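Local coordinates for Non-structural protein 2 (Infectious bronchitis virus, PDB 7F52), which is of unsettled function but belongs to the coronavirus nsp2 family, products of the viral replicase polyprotein that probably act on host-cell processes during infection, at residues A[412-417]-A[436-441]; A[385-390]-A[407-412]; A[456-461]-A[484-489]. All blocks are in the same frame, centred on the assembly; numbering follows the deposited sequence.

Contact 1. Residues A[412-417]-A[436-441]; sequences HKFVYA and LRLFQS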
ATOM      1  N   HIS A 412     -24.322  12.253  21.080  1.00 48.80           N
ATOM      2  CA  HIS A 412     -24.038  13.393  21.911  1.00 50.10           C
ATOM      3  C   HIS A 412     -24.347  13.057  23.339  1.00 51.55           C
ATOM      4  O   HIS A 412     -25.226  12.230  23.621  1.00 55.47           O
ATOM      5  CB  HIS A 412     -24.833  14.612  21.430  1.00 53.21           C
ATOM      6  CG  HIS A 412     -24.445  15.075  20.054  1.00 54.48           C
ATOM      7  ND1 HIS A 412     -24.876  14.443  18.906  1.00 52.36           N
ATOM      8  CD2 HIS A 412     -23.652  16.095  19.645  1.00 53.99           C
ATOM      9  CE1 HIS A 412     -24.372  15.059  17.853  1.00 55.17           C
ATOM     10  NE2 HIS A 412     -23.625  16.064  18.274  1.00 55.15           N
ATOM     11  N   LYS A 413     -23.600  13.669  24.247  1.00 51.44           N
ATOM     12  CA  LYS A 413     -23.971  13.617  25.647  1.00 52.90           C
ATOM     13  C   LYS A 413     -24.500  14.993  26.051  1.00 52.48           C
ATOM     14  O   LYS A 413     -23.812  16.005  25.852  1.00 51.94           O
ATOM     15  CB  LYS A 413     -22.792  13.205  26.527  1.00 50.05           C
ATOM     16  CG  LYS A 413     -23.278  12.684  27.865  1.00 54.77           C
ATOM     17  CD  LYS A 413     -22.359  13.097  28.986  1.00 60.10           C
ATOM     18  CE  LYS A 413     -21.878  11.914  29.788  1.00 64.92           C
ATOM     19  NZ  LYS A 413     -20.606  12.284  30.494  1.00 65.75           N
ATOM     20  N   PHE A 414     -25.723  15.039  26.588  1.00 55.93           N
ATOM     21  CA  PHE A 414     -26.304  16.306  27.079  1.00 51.66           C
ATOM     22  C   PHE A 414     -26.166  16.438  28.596  1.00 51.44           C
ATOM     23  O   PHE A 414     -26.585  15.565  29.358  1.00 50.39           O
ATOM     24  CB  PHE A 414     -27.770  16.432  26.662  1.00 45.90           C
ATOM     25  CG  PHE A 414     -27.951  16.565  25.188  1.00 49.43           C
ATOM     26  CD1 PHE A 414     -27.703  17.777  24.554  1.00 53.18           C
ATOM     27  CD2 PHE A 414     -28.308  15.467  24.419  1.00 52.11           C
ATOM     28  CE1 PHE A 414     -27.820  17.900  23.167  1.00 53.71           C
ATOM     29  CE2 PHE A 414     -28.421  15.572  23.040  1.00 54.52           C
ATOM     30  CZ  PHE A 414     -28.180  16.797  22.410  1.00 56.31           C
ATOM     31  N   VAL A 415     -25.529  17.525  29.017  1.00 52.72           N
ATOM     32  CA  VAL A 415     -25.342  17.830  30.429  1.00 51.52           C
ATOM     33  C   VAL A 415     -25.793  19.235  30.811  1.00 54.47           C
ATOM     34  O   VAL A 415     -25.622  20.194  30.037  1.00 52.80           O
ATOM     35  CB  VAL A 415     -23.829  17.895  30.809  1.00 56.45           C
ATOM     36  CG1 VAL A 415     -23.177  16.550  30.630  1.00 53.37           C
ATOM     37  CG2 VAL A 415     -23.095  18.947  29.975  1.00 53.56           C
ATOM     38  N   TYR A 416     -26.215  19.410  32.057  1.00 57.44           N
ATOM     39  CA  TYR A 416     -26.756  20.722  32.493  1.00 58.02           C
ATOM     40  C   TYR A 416     -25.734  21.599  33.219  1.00 60.94           C
ATOM     41  O   TYR A 416     -25.877  22.809  33.125  1.00 59.11           O
ATOM     42  CB  TYR A 416     -27.994  20.494  33.353  1.00 44.29           C
ATOM     43  CG  TYR A 416     -29.117  19.810  32.625  1.00 51.04           C
ATOM     44  CD1 TYR A 416     -30.007  20.527  31.852  1.00 54.57           C
ATOM     45  CD2 TYR A 416     -29.280  18.444  32.694  1.00 46.74           C
ATOM     46  CE1 TYR A 416     -31.039  19.905  31.180  1.00 54.38           C
ATOM     47  CE2 TYR A 416     -30.308  17.805  32.032  1.00 51.02           C
ATOM     48  CZ  TYR A 416     -31.192  18.539  31.274  1.00 58.69           C
ATOM     49  OH  TYR A 416     -32.202  17.917  30.614  1.00 58.15           O
ATOM     50  N   ALA A 417     -24.769  21.019  33.929  1.00 64.65           N
ATOM     51  CA  ALA A 417     -23.773  21.816  34.686  1.00 70.86           C
ATOM     52  C   ALA A 417     -22.896  22.522  33.655  1.00 77.43           C
ATOM     53  O   ALA A 417     -22.803  21.993  32.553  1.00 72.60           O
ATOM     54  CB  ALA A 417     -23.094  20.952  35.709  1.00 67.86           C
ATOM     55  N   LEU A 436     -31.132  20.790  15.285  1.00 65.54           N
ATOM     56  CA  LEU A 436     -31.051  19.845  14.174  1.00 65.51           C
ATOM     57  C   LEU A 436     -29.656  19.825  13.567  1.00 66.83           C
ATOM     58  O   LEU A 436     -29.195  18.795  13.097  1.00 64.10           O
ATOM     59  CB  LEU A 436     -32.087  20.178  13.106  1.00 65.94           C
ATOM     60  CG  LEU A 436     -33.500  19.672  13.424  1.00 67.07           C
ATOM     61  CD1 LEU A 436     -34.511  20.153  12.403  1.00 63.86           C
ATOM     62  CD2 LEU A 436     -33.535  18.141  13.552  1.00 61.23           C
ATOM     63  N   ARG A 437     -28.980  20.966  13.599  1.00 68.25           N
ATOM     64  CA  ARG A 437     -27.642  21.086  13.039  1.00 67.41           C
ATOM     65  C   ARG A 437     -26.668  20.117  13.708  1.00 66.74           C
ATOM     66  O   ARG A 437     -25.750  19.595  13.060  1.00 67.05           O
ATOM     67  CB  ARG A 437     -27.142  22.528  13.174  1.00 72.86           C
ATOM     68  CG  ARG A 437     -27.286  23.345  11.900  1.00 83.99           C
ATOM     69  CD  ARG A 437     -27.363  24.848  12.164  1.00 88.25           C
ATOM     70  NE  ARG A 437     -28.357  25.487  11.297  1.00 93.82           N
ATOM     71  CZ  ARG A 437     -28.598  26.798  11.256  1.00103.09           C
ATOM     72  NH1 ARG A 437     -27.911  27.626  12.034  1.00108.22           N
ATOM     73  NH2 ARG A 437     -29.526  27.283  10.435  1.00104.46           N
ATOM     74  N   LEU A 438     -26.884  19.874  15.000  1.00 66.47           N
ATOM     75  CA  LEU A 438     -26.070  18.925  15.771  1.00 63.27           C
ATOM     76  C   LEU A 438     -26.028  17.558  15.136  1.00 58.51           C
ATOM     77  O   LEU A 438     -24.997  16.915  15.130  1.00 61.42           O
ATOM     78  CB  LEU A 438     -26.599  18.799  17.205  1.00 61.35           C
ATOM     79  CG  LEU A 438     -26.241  20.063  17.976  1.00 58.06           C
ATOM     80  CD1 LEU A 438     -26.601  19.971  19.423  1.00 57.08           C
ATOM     81  CD2 LEU A 438     -24.768  20.264  17.807  1.00 57.63           C
ATOM     82  N   PHE A 439     -27.156  17.137  14.588  1.00 60.61           N
ATOM     83  CA  PHE A 439     -27.320  15.790  14.084  1.00 61.44           C
ATOM     84  C   PHE A 439     -27.465  15.714  12.576  1.00 66.97           C
ATOM     85  O   PHE A 439     -27.683  14.625  12.049  1.00 70.61           O
ATOM     86  CB  PHE A 439     -28.554  15.158  14.711  1.00 64.29           C
ATOM     87  CG  PHE A 439     -28.705  15.443  16.165  1.00 61.94           C
ATOM     88  CD1 PHE A 439     -28.022  14.680  17.109  1.00 60.51           C
ATOM     89  CD2 PHE A 439     -29.549  16.457  16.597  1.00 59.70           C
ATOM     90  CE1 PHE A 439     -28.172  14.938  18.474  1.00 59.64           C
ATOM     91  CE2 PHE A 439     -29.713  16.721  17.949  1.00 60.27           C
ATOM     92  CZ  PHE A 439     -29.019  15.966  18.897  1.00 60.30           C
ATOM     93  N   GLN A 440     -27.397  16.862  11.897  1.00 70.99           N
ATOM     94  CA  GLN A 440     -27.580  16.933  10.441  1.00 73.79           C
ATOM     95  C   GLN A 440     -26.846  15.790   9.738  1.00 76.01           C
ATOM     96  O   GLN A 440     -25.643  15.614   9.920  1.00 66.32           O
ATOM     97  CB  GLN A 440     -27.093  18.284   9.900  1.00 71.19           C
ATOM     98  CG  GLN A 440     -27.013  18.362   8.370  1.00 74.52           C
ATOM     99  CD  GLN A 440     -26.413  19.674   7.873  1.00 77.66           C
ATOM    100  OE1 GLN A 440     -25.617  20.310   8.569  1.00 80.34           O
ATOM    101  NE2 GLN A 440     -26.795  20.083   6.667  1.00 76.14           N
ATOM    102  N   SER A 441     -27.593  14.998   8.974  1.00 74.87           N
ATOM    103  CA  SER A 441     -27.036  13.823   8.313  1.00 75.03           C
ATOM    104  C   SER A 441     -27.857  13.501   7.076  1.00 78.22           C
ATOM    105  O   SER A 441     -28.700  14.300   6.674  1.00 79.66           O
ATOM    106  CB  SER A 441     -27.016  12.624   9.262  1.00 78.58           C
ATOM    107  OG  SER A 441     -28.313  12.098   9.476  1.00 77.19           O
TER
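The H412 imidazole meets the helix 432-439 through two neighbouring residues, L438 and F439. Its ring and that of F439 meet obliquely, centroids 4.9 Å apart and planes at 78°. The closest atoms of this pair are H412 ND1 and F439 CE1, 3.4 Å apart. On the L438 side it is the backbone that comes near, with L438 O 3.4 Å from H412 CE1. With chi1 at -64°, the imidazole lies anti to the H412 carbonyl carbon and is carried toward the helix.

F439 also reaches F414, two residues along the strand and on the same side of it. These rings come from opposite directions and meet rim to rim, F414 CZ lying 3.7 Å from F439 CZ, each near the other's plane. L438 backs the aromatic pair: its CB stands 3.7 Å above one face of F439, offset toward the rim, while L438 CD1 approaches the edge of F414 at 4.4 Å from CE1. No hydrogen bond crosses, and all four touching residues are buried. A weak bond from R367 serves H412 NE2, and F409 meets F439 edge-to-face. This is alpha/beta packing: alternate residues of strand 412-415, in a mixed sheet, present aromatic rings to a short helix laid against that sheet.

Contact 2. Residues A[385-390]-A[407-412]; sequences LAAIYS and FKFLGH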
ATOM      1  N   LEU A 385     -37.485  16.036  16.745  1.00 55.17           N
ATOM      2  CA  LEU A 385     -37.359  15.957  15.296  1.00 56.07           C
ATOM      3  C   LEU A 385     -36.182  15.031  14.949  1.00 53.34           C
ATOM      4  O   LEU A 385     -36.335  14.094  14.151  1.00 52.00           O
ATOM      5  CB  LEU A 385     -37.200  17.354  14.677  1.00 59.46           C
ATOM      6  CG  LEU A 385     -38.479  18.224  14.660  1.00 64.10           C
ATOM      7  CD1 LEU A 385     -38.194  19.635  14.192  1.00 61.27           C
ATOM      8  CD2 LEU A 385     -39.614  17.632  13.823  1.00 60.81           C
ATOM      9  N   ALA A 386     -35.030  15.252  15.579  1.00 53.19           N
ATOM     10  CA  ALA A 386     -33.868  14.366  15.350  1.00 54.45           C
ATOM     11  C   ALA A 386     -34.226  12.885  15.607  1.00 50.90           C
ATOM     12  O   ALA A 386     -33.877  12.017  14.823  1.00 48.24           O
ATOM     13  CB  ALA A 386     -32.691  14.794  16.212  1.00 50.36           C
ATOM     14  N   ALA A 387     -34.980  12.613  16.666  1.00 51.78           N
ATOM     15  CA  ALA A 387     -35.454  11.259  16.939  1.00 49.43           C
ATOM     16  C   ALA A 387     -36.353  10.705  15.827  1.00 53.85           C
ATOM     17  O   ALA A 387     -36.227   9.531  15.452  1.00 51.12           O
ATOM     18  CB  ALA A 387     -36.192  11.220  18.268  1.00 49.88           C
ATOM     19  N   ILE A 388     -37.268  11.529  15.304  1.00 56.50           N
ATOM     20  CA  ILE A 388     -38.210  11.032  14.289  1.00 55.02           C
ATOM     21  C   ILE A 388     -37.474  10.651  12.999  1.00 55.08           C
ATOM     22  O   ILE A 388     -37.734   9.585  12.393  1.00 52.42           O
ATOM     23  CB  ILE A 388     -39.299  12.060  13.974  1.00 57.57           C
ATOM     24  CG1 ILE A 388     -40.246  12.191  15.162  1.00 57.13           C
ATOM     25  CG2 ILE A 388     -40.094  11.644  12.742  1.00 53.18           C
ATOM     26  CD1 ILE A 388     -41.387  13.122  14.880  1.00 57.27           C
ATOM     27  N   TYR A 389     -36.538  11.511  12.603  1.00 48.87           N
ATOM     28  CA  TYR A 389     -35.738  11.260  11.420  1.00 53.94           C
ATOM     29  C   TYR A 389     -34.867   9.995  11.585  1.00 60.93           C
ATOM     30  O   TYR A 389     -34.639   9.252  10.627  1.00 62.57           O
ATOM     31  CB  TYR A 389     -34.833  12.458  11.115  1.00 60.20           C
ATOM     32  CG  TYR A 389     -35.486  13.678  10.492  1.00 62.97           C
ATOM     33  CD1 TYR A 389     -36.112  13.610   9.251  1.00 65.22           C
ATOM     34  CD2 TYR A 389     -35.423  14.925  11.128  1.00 65.57           C
ATOM     35  CE1 TYR A 389     -36.695  14.751   8.674  1.00 68.92           C
ATOM     36  CE2 TYR A 389     -35.993  16.058  10.565  1.00 63.28           C
ATOM     37  CZ  TYR A 389     -36.629  15.967   9.337  1.00 68.16           C
ATOM     38  OH  TYR A 389     -37.188  17.094   8.774  1.00 68.06           O
ATOM     39  N   SER A 390     -34.368   9.767  12.799  1.00 59.52           N
ATOM     40  CA  SER A 390     -33.390   8.718  13.027  1.00 52.61           C
ATOM     41  C   SER A 390     -34.045   7.418  13.493  1.00 56.86           C
ATOM     42  O   SER A 390     -33.350   6.457  13.811  1.00 57.00           O
ATOM     43  CB  SER A 390     -32.365   9.161  14.066  1.00 48.43           C
ATOM     44  OG  SER A 390     -31.901  10.462  13.806  1.00 53.92           O
ATOM     45  N   PHE A 407     -27.719  12.566  29.603  1.00 45.33           N
ATOM     46  CA  PHE A 407     -28.217  11.461  28.783  1.00 45.52           C
ATOM     47  C   PHE A 407     -27.423  11.409  27.474  1.00 49.61           C
ATOM     48  O   PHE A 407     -26.753  12.371  27.102  1.00 51.45           O
ATOM     49  CB  PHE A 407     -29.762  11.532  28.619  1.00 41.70           C
ATOM     50  CG  PHE A 407     -30.262  12.743  27.844  1.00 48.64           C
ATOM     51  CD1 PHE A 407     -30.499  13.961  28.489  1.00 39.64           C
ATOM     52  CD2 PHE A 407     -30.534  12.656  26.479  1.00 50.85           C
ATOM     53  CE1 PHE A 407     -30.970  15.073  27.786  1.00 41.76           C
ATOM     54  CE2 PHE A 407     -31.015  13.784  25.767  1.00 50.89           C
ATOM     55  CZ  PHE A 407     -31.227  14.989  26.430  1.00 42.71           C
ATOM     56  N   LYS A 408     -27.492  10.264  26.796  1.00 50.03           N
ATOM     57  CA  LYS A 408     -26.794  10.063  25.535  1.00 46.46           C
ATOM     58  C   LYS A 408     -27.884   9.971  24.485  1.00 49.63           C
ATOM     59  O   LYS A 408     -28.924   9.336  24.694  1.00 49.64           O
ATOM     60  CB  LYS A 408     -25.883   8.808  25.522  1.00 46.84           C
ATOM     61  CG  LYS A 408     -24.472   9.064  26.089  1.00 47.80           C
ATOM     62  CD  LYS A 408     -23.771   7.830  26.722  1.00 56.37           C
ATOM     63  CE  LYS A 408     -23.180   6.843  25.700  1.00 64.08           C
ATOM     64  NZ  LYS A 408     -21.991   7.385  24.907  1.00 67.46           N
ATOM     65  N   PHE A 409     -27.641  10.623  23.355  1.00 51.21           N
ATOM     66  CA  PHE A 409     -28.607  10.668  22.268  1.00 50.89           C
ATOM     67  C   PHE A 409     -27.887  10.936  20.947  1.00 50.64           C
ATOM     68  O   PHE A 409     -27.244  11.973  20.798  1.00 51.03           O
ATOM     69  CB  PHE A 409     -29.651  11.753  22.557  1.00 53.46           C
ATOM     70  CG  PHE A 409     -30.675  11.920  21.479  1.00 54.17           C
ATOM     71  CD1 PHE A 409     -31.639  10.945  21.270  1.00 55.48           C
ATOM     72  CD2 PHE A 409     -30.686  13.064  20.685  1.00 54.71           C
ATOM     73  CE1 PHE A 409     -32.593  11.101  20.274  1.00 60.07           C
ATOM     74  CE2 PHE A 409     -31.632  13.228  19.691  1.00 54.30           C
ATOM     75  CZ  PHE A 409     -32.594  12.247  19.487  1.00 55.72           C
ATOM     76  N   LEU A 410     -27.961   9.980  20.018  1.00 53.71           N
ATOM     77  CA  LEU A 410     -27.433  10.130  18.657  1.00 53.86           C
ATOM     78  C   LEU A 410     -26.030  10.715  18.597  1.00 53.89           C
ATOM     79  O   LEU A 410     -25.731  11.552  17.738  1.00 56.22           O
ATOM     80  CB  LEU A 410     -28.371  11.015  17.817  1.00 57.29           C
ATOM     81  CG  LEU A 410     -29.798  10.492  17.640  1.00 60.64           C
ATOM     82  CD1 LEU A 410     -30.678  11.434  16.764  1.00 59.61           C
ATOM     83  CD2 LEU A 410     -29.737   9.073  17.077  1.00 57.57           C
ATOM     84  N   GLY A 411     -25.177  10.308  19.521  1.00 53.23           N
ATOM     85  CA  GLY A 411     -23.763  10.626  19.419  1.00 51.37           C
ATOM     86  C   GLY A 411     -23.375  11.801  20.280  1.00 49.92           C
ATOM     87  O   GLY A 411     -22.241  12.292  20.256  1.00 46.58           O
ATOM     88  N   HIS A 412     -24.322  12.253  21.080  1.00 48.80           N
ATOM     89  CA  HIS A 412     -24.038  13.393  21.911  1.00 50.10           C
ATOM     90  C   HIS A 412     -24.347  13.057  23.339  1.00 51.55           C
ATOM     91  O   HIS A 412     -25.226  12.230  23.621  1.00 55.47           O
ATOM     92  CB  HIS A 412     -24.833  14.612  21.430  1.00 53.21           C
ATOM     93  CG  HIS A 412     -24.445  15.075  20.054  1.00 54.48           C
ATOM     94  ND1 HIS A 412     -24.876  14.443  18.906  1.00 52.36           N
ATOM     95  CD2 HIS A 412     -23.652  16.095  19.645  1.00 53.99           C
ATOM     96  CE1 HIS A 412     -24.372  15.059  17.853  1.00 55.17           C
ATOM     97  NE2 HIS A 412     -23.625  16.064  18.274  1.00 55.15           N
TER
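A386 O is gripped twice by S390, one turn further along helix 377-390. S390 OG donates to it at 2.7 Å, and the helical bond from S390 N to A386 O measures 3.1 Å. The two donors reach the oxygen from opposite faces of its carbonyl plane; OG is tilted 30° out of that plane and makes a C=O...OG angle of 149°. Thus the serine hydroxyl is turned back onto its own helix, and what 407-412 brings against it is hydrocarbon, the L410 CD1 methyl.

L410 is the main partner. Its CD1 methyl packs against S390 OG and lies 4.0 Å from A386 CB, while CD2 leans on S390 CB. F409 complements it: chi1 of 178° sends its ring to the helix, where the A387 N atom sits at the ring edge, in plane, 3.7 Å from CZ. A386 CB and A387 CB touch the same end of the ring, at CE2 and CZ respectively. L410 CG lies over the centre of one F409 face, so the two side chains pack on each other as well as on the helix. Paired backbone bonds, F409 N to H412 O and H412 N to F409 O, both 2.9 Å, close the turn, and H412 ND1 donates to L410 O at 3.2 Å from above the carbonyl plane. The geometry is that of a two-residue beta hairpin with a type I' turn, its first strand and tip resting on an alanine-lined helix face.

Contact 3. Residues A[456-461]-A[484-489]; sequences KSFEFW and MAIVIL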
ATOM      1  N   LYS A 456     -45.811  20.203   2.252  1.00 66.87           N
ATOM      2  CA  LYS A 456     -44.715  19.289   2.595  1.00 73.04           C
ATOM      3  C   LYS A 456     -44.522  19.310   4.108  1.00 70.69           C
ATOM      4  O   LYS A 456     -44.132  18.308   4.714  1.00 69.08           O
ATOM      5  CB  LYS A 456     -43.401  19.647   1.873  1.00 70.12           C
ATOM      6  CG  LYS A 456     -42.503  20.675   2.577  1.00 70.25           C
ATOM      7  CD  LYS A 456     -41.097  20.710   1.959  1.00 81.14           C
ATOM      8  CE  LYS A 456     -40.259  21.914   2.442  1.00 89.48           C
ATOM      9  NZ  LYS A 456     -39.895  21.888   3.893  1.00 82.93           N
ATOM     10  N   SER A 457     -44.791  20.473   4.696  1.00 71.42           N
ATOM     11  CA  SER A 457     -44.919  20.628   6.137  1.00 66.56           C
ATOM     12  C   SER A 457     -46.032  19.736   6.653  1.00 64.56           C
ATOM     13  O   SER A 457     -45.845  18.981   7.610  1.00 65.23           O
ATOM     14  CB  SER A 457     -45.184  22.088   6.488  1.00 66.19           C
ATOM     15  OG  SER A 457     -46.218  22.200   7.442  1.00 68.55           O
ATOM     16  N   PHE A 458     -47.186  19.795   6.007  1.00 61.85           N
ATOM     17  CA  PHE A 458     -48.255  18.885   6.390  1.00 64.81           C
ATOM     18  C   PHE A 458     -47.830  17.429   6.184  1.00 62.89           C
ATOM     19  O   PHE A 458     -48.256  16.538   6.906  1.00 62.38           O
ATOM     20  CB  PHE A 458     -49.535  19.170   5.600  1.00 63.61           C
ATOM     21  CG  PHE A 458     -50.644  18.194   5.882  1.00 57.65           C
ATOM     22  CD1 PHE A 458     -51.416  18.321   7.016  1.00 54.24           C
ATOM     23  CD2 PHE A 458     -50.902  17.143   5.017  1.00 60.26           C
ATOM     24  CE1 PHE A 458     -52.427  17.422   7.280  1.00 58.80           C
ATOM     25  CE2 PHE A 458     -51.918  16.239   5.275  1.00 55.42           C
ATOM     26  CZ  PHE A 458     -52.676  16.375   6.406  1.00 56.88           C
ATOM     27  N   GLU A 459     -46.989  17.188   5.189  1.00 65.79           N
ATOM     28  CA  GLU A 459     -46.672  15.819   4.819  1.00 67.68           C
ATOM     29  C   GLU A 459     -45.744  15.166   5.850  1.00 69.98           C
ATOM     30  O   GLU A 459     -45.955  14.022   6.262  1.00 66.02           O
ATOM     31  CB  GLU A 459     -46.057  15.781   3.421  1.00 67.73           C
ATOM     32  CG  GLU A 459     -47.081  15.554   2.323  1.00 70.79           C
ATOM     33  CD  GLU A 459     -48.056  14.446   2.674  1.00 76.24           C
ATOM     34  OE1 GLU A 459     -47.592  13.303   2.874  1.00 76.25           O
ATOM     35  OE2 GLU A 459     -49.281  14.718   2.761  1.00 81.90           O
ATOM     36  N   PHE A 460     -44.724  15.906   6.261  1.00 66.37           N
ATOM     37  CA  PHE A 460     -43.859  15.476   7.345  1.00 67.69           C
ATOM     38  C   PHE A 460     -44.628  15.068   8.606  1.00 65.66           C
ATOM     39  O   PHE A 460     -44.453  13.964   9.119  1.00 65.66           O
ATOM     40  CB  PHE A 460     -42.879  16.586   7.700  1.00 69.26           C
ATOM     41  CG  PHE A 460     -41.964  16.223   8.810  1.00 65.51           C
ATOM     42  CD1 PHE A 460     -40.905  15.361   8.585  1.00 65.21           C
ATOM     43  CD2 PHE A 460     -42.173  16.719  10.084  1.00 64.55           C
ATOM     44  CE1 PHE A 460     -40.061  15.004   9.615  1.00 65.90           C
ATOM     45  CE2 PHE A 460     -41.326  16.365  11.126  1.00 61.64           C
ATOM     46  CZ  PHE A 460     -40.277  15.516  10.892  1.00 60.80           C
ATOM     47  N   TRP A 461     -45.486  15.961   9.095  1.00 65.76           N
ATOM     48  CA  TRP A 461     -46.178  15.734  10.355  1.00 61.58           C
ATOM     49  C   TRP A 461     -47.240  14.645  10.233  1.00 61.09           C
ATOM     50  O   TRP A 461     -47.612  14.009  11.225  1.00 59.54           O
ATOM     51  CB  TRP A 461     -46.790  17.046  10.874  1.00 51.87           C
ATOM     52  CG  TRP A 461     -45.726  18.013  11.302  1.00 55.08           C
ATOM     53  CD1 TRP A 461     -45.241  19.075  10.588  1.00 57.67           C
ATOM     54  CD2 TRP A 461     -44.972  17.974  12.527  1.00 56.03           C
ATOM     55  NE1 TRP A 461     -44.249  19.715  11.303  1.00 60.51           N
ATOM     56  CE2 TRP A 461     -44.058  19.051  12.491  1.00 58.92           C
ATOM     57  CE3 TRP A 461     -44.997  17.145  13.660  1.00 56.92           C
ATOM     58  CZ2 TRP A 461     -43.160  19.311  13.542  1.00 56.16           C
ATOM     59  CZ3 TRP A 461     -44.112  17.412  14.706  1.00 53.24           C
ATOM     60  CH2 TRP A 461     -43.211  18.487  14.639  1.00 53.87           C
ATOM     61  N   MET A 484     -49.395  19.798  14.422  1.00 54.77           N
ATOM     62  CA  MET A 484     -49.991  18.536  14.813  1.00 56.38           C
ATOM     63  C   MET A 484     -51.497  18.725  14.947  1.00 54.39           C
ATOM     64  O   MET A 484     -52.264  17.840  14.569  1.00 54.87           O
ATOM     65  CB  MET A 484     -49.363  17.979  16.108  1.00 56.12           C
ATOM     66  CG  MET A 484     -48.121  17.132  15.890  1.00 50.31           C
ATOM     67  SD  MET A 484     -48.377  15.829  14.671  1.00 41.11           S
ATOM     68  CE  MET A 484     -49.875  15.063  15.305  1.00 49.64           C
ATOM     69  N   ALA A 485     -51.916  19.881  15.456  1.00 57.13           N
ATOM     70  CA  ALA A 485     -53.346  20.240  15.471  1.00 58.93           C
ATOM     71  C   ALA A 485     -53.964  20.120  14.076  1.00 56.93           C
ATOM     72  O   ALA A 485     -55.010  19.486  13.904  1.00 58.15           O
ATOM     73  CB  ALA A 485     -53.553  21.651  16.020  1.00 52.80           C
ATOM     74  N   ILE A 486     -53.304  20.692  13.073  1.00 54.96           N
ATOM     75  CA  ILE A 486     -53.808  20.577  11.698  1.00 59.11           C
ATOM     76  C   ILE A 486     -53.872  19.107  11.213  1.00 59.87           C
ATOM     77  O   ILE A 486     -54.870  18.704  10.594  1.00 60.15           O
ATOM     78  CB  ILE A 486     -52.958  21.432  10.725  1.00 56.73           C
ATOM     79  CG1 ILE A 486     -53.140  22.915  11.037  1.00 57.80           C
ATOM     80  CG2 ILE A 486     -53.340  21.166   9.285  1.00 56.51           C
ATOM     81  CD1 ILE A 486     -52.012  23.768  10.515  1.00 63.91           C
ATOM     82  N   VAL A 487     -52.833  18.312  11.499  1.00 54.33           N
ATOM     83  CA  VAL A 487     -52.826  16.883  11.156  1.00 53.03           C
ATOM     84  C   VAL A 487     -53.993  16.107  11.796  1.00 58.02           C
ATOM     85  O   VAL A 487     -54.674  15.322  11.125  1.00 59.41           O
ATOM     86  CB  VAL A 487     -51.476  16.204  11.574  1.00 58.18           C
ATOM     87  CG1 VAL A 487     -51.633  14.689  11.692  1.00 55.62           C
ATOM     88  CG2 VAL A 487     -50.359  16.528  10.579  1.00 53.30           C
ATOM     89  N   ILE A 488     -54.214  16.317  13.095  1.00 60.12           N
ATOM     90  CA  ILE A 488     -55.331  15.691  13.819  1.00 62.10           C
ATOM     91  C   ILE A 488     -56.691  16.021  13.182  1.00 64.04           C
ATOM     92  O   ILE A 488     -57.567  15.149  13.043  1.00 62.57           O
ATOM     93  CB  ILE A 488     -55.382  16.148  15.292  1.00 61.08           C
ATOM     94  CG1 ILE A 488     -54.057  15.888  16.006  1.00 57.75           C
ATOM     95  CG2 ILE A 488     -56.548  15.483  16.021  1.00 60.32           C
ATOM     96  CD1 ILE A 488     -53.959  14.524  16.653  1.00 66.26           C
ATOM     97  N   LEU A 489     -56.878  17.291  12.827  1.00 61.53           N
ATOM     98  CA  LEU A 489     -58.126  17.699  12.183  1.00 66.72           C
ATOM     99  C   LEU A 489     -58.247  17.191  10.748  1.00 66.28           C
ATOM    100  O   LEU A 489     -59.342  17.198  10.179  1.00 64.13           O
ATOM    101  CB  LEU A 489     -58.200  19.218  11.988  1.00 64.41           C
ATOM    102  CG  LEU A 489     -59.340  19.727  11.093  1.00 68.88           C
ATOM    103  CD1 LEU A 489     -60.701  19.310  11.648  1.00 65.72           C
ATOM    104  CD2 LEU A 489     -59.275  21.236  10.941  1.00 67.72           C
TER
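Helices 456-461 and 484-489 cross steeply: their local axes approach to 9.5 Å, with a signed crossing angle of -77°. The nearest alpha carbons, W461 CA and M484 CA, are 6.5 Å apart, which places the tightest backbone approach at one end of each segment. Such a steep crossing confines the interface to a compact patch, about 265 Å² in all, and no hydrogen bond spans it.

V487 occupies the middle of that patch, reaching between F458 and W461, which are three residues apart on the facing helix. Its CG2 methyl lies 3.6 Å from W461 CB and 4.0 Å from F458 CE1. The phenyl ring of F458, directed across by a chi1 of 176°, also approaches the V487 backbone, with CE1 3.9 Å from CA, and reaches I486 through CD1, 4.1 Å from the CG2 methyl. At the other side of V487 the W461 and M484 side chains cross at about a right angle. M484 is bent at both chi2 and chi3, and its SD comes to 3.8 Å from W461 CE3. Measured to the centroid of the six-membered ring, the sulfur is 5.0 Å away and 67° off the normal, an oblique Met-aromatic contact.

Every touching residue is buried. Farther along helix 455-467, Y465 continues the packing against M484, V487 and I488. F458 stacks on W498 of helix 497-505, whereas W461 meets L385 of helix 377-390, so the crossing lies within a cluster of helices.

All three contacts are buried and none has a hydrogen bond across it. Contacts 1 and 2 belong to one unit, their centres about 8 Å apart: they share H412, their strands pair in the same sheet, and F439 packs on A386 and L410. Contact 1 rests mainly on aromatic rings, with a leucine beside them; contact 2 sets alanines against a phenyl ring and a leucine. Polar groups take part in both, the H412 imidazole in contact 1 and the S390 hydroxyl, already bonded to its own helix, in contact 2. Contact 3, farther from the chain's centre, packs aromatic side chains against aliphatic ones and a methionine sulfur between two helices. L385 in helix 377-390, touched by F460 and W461, connects it to contact 2.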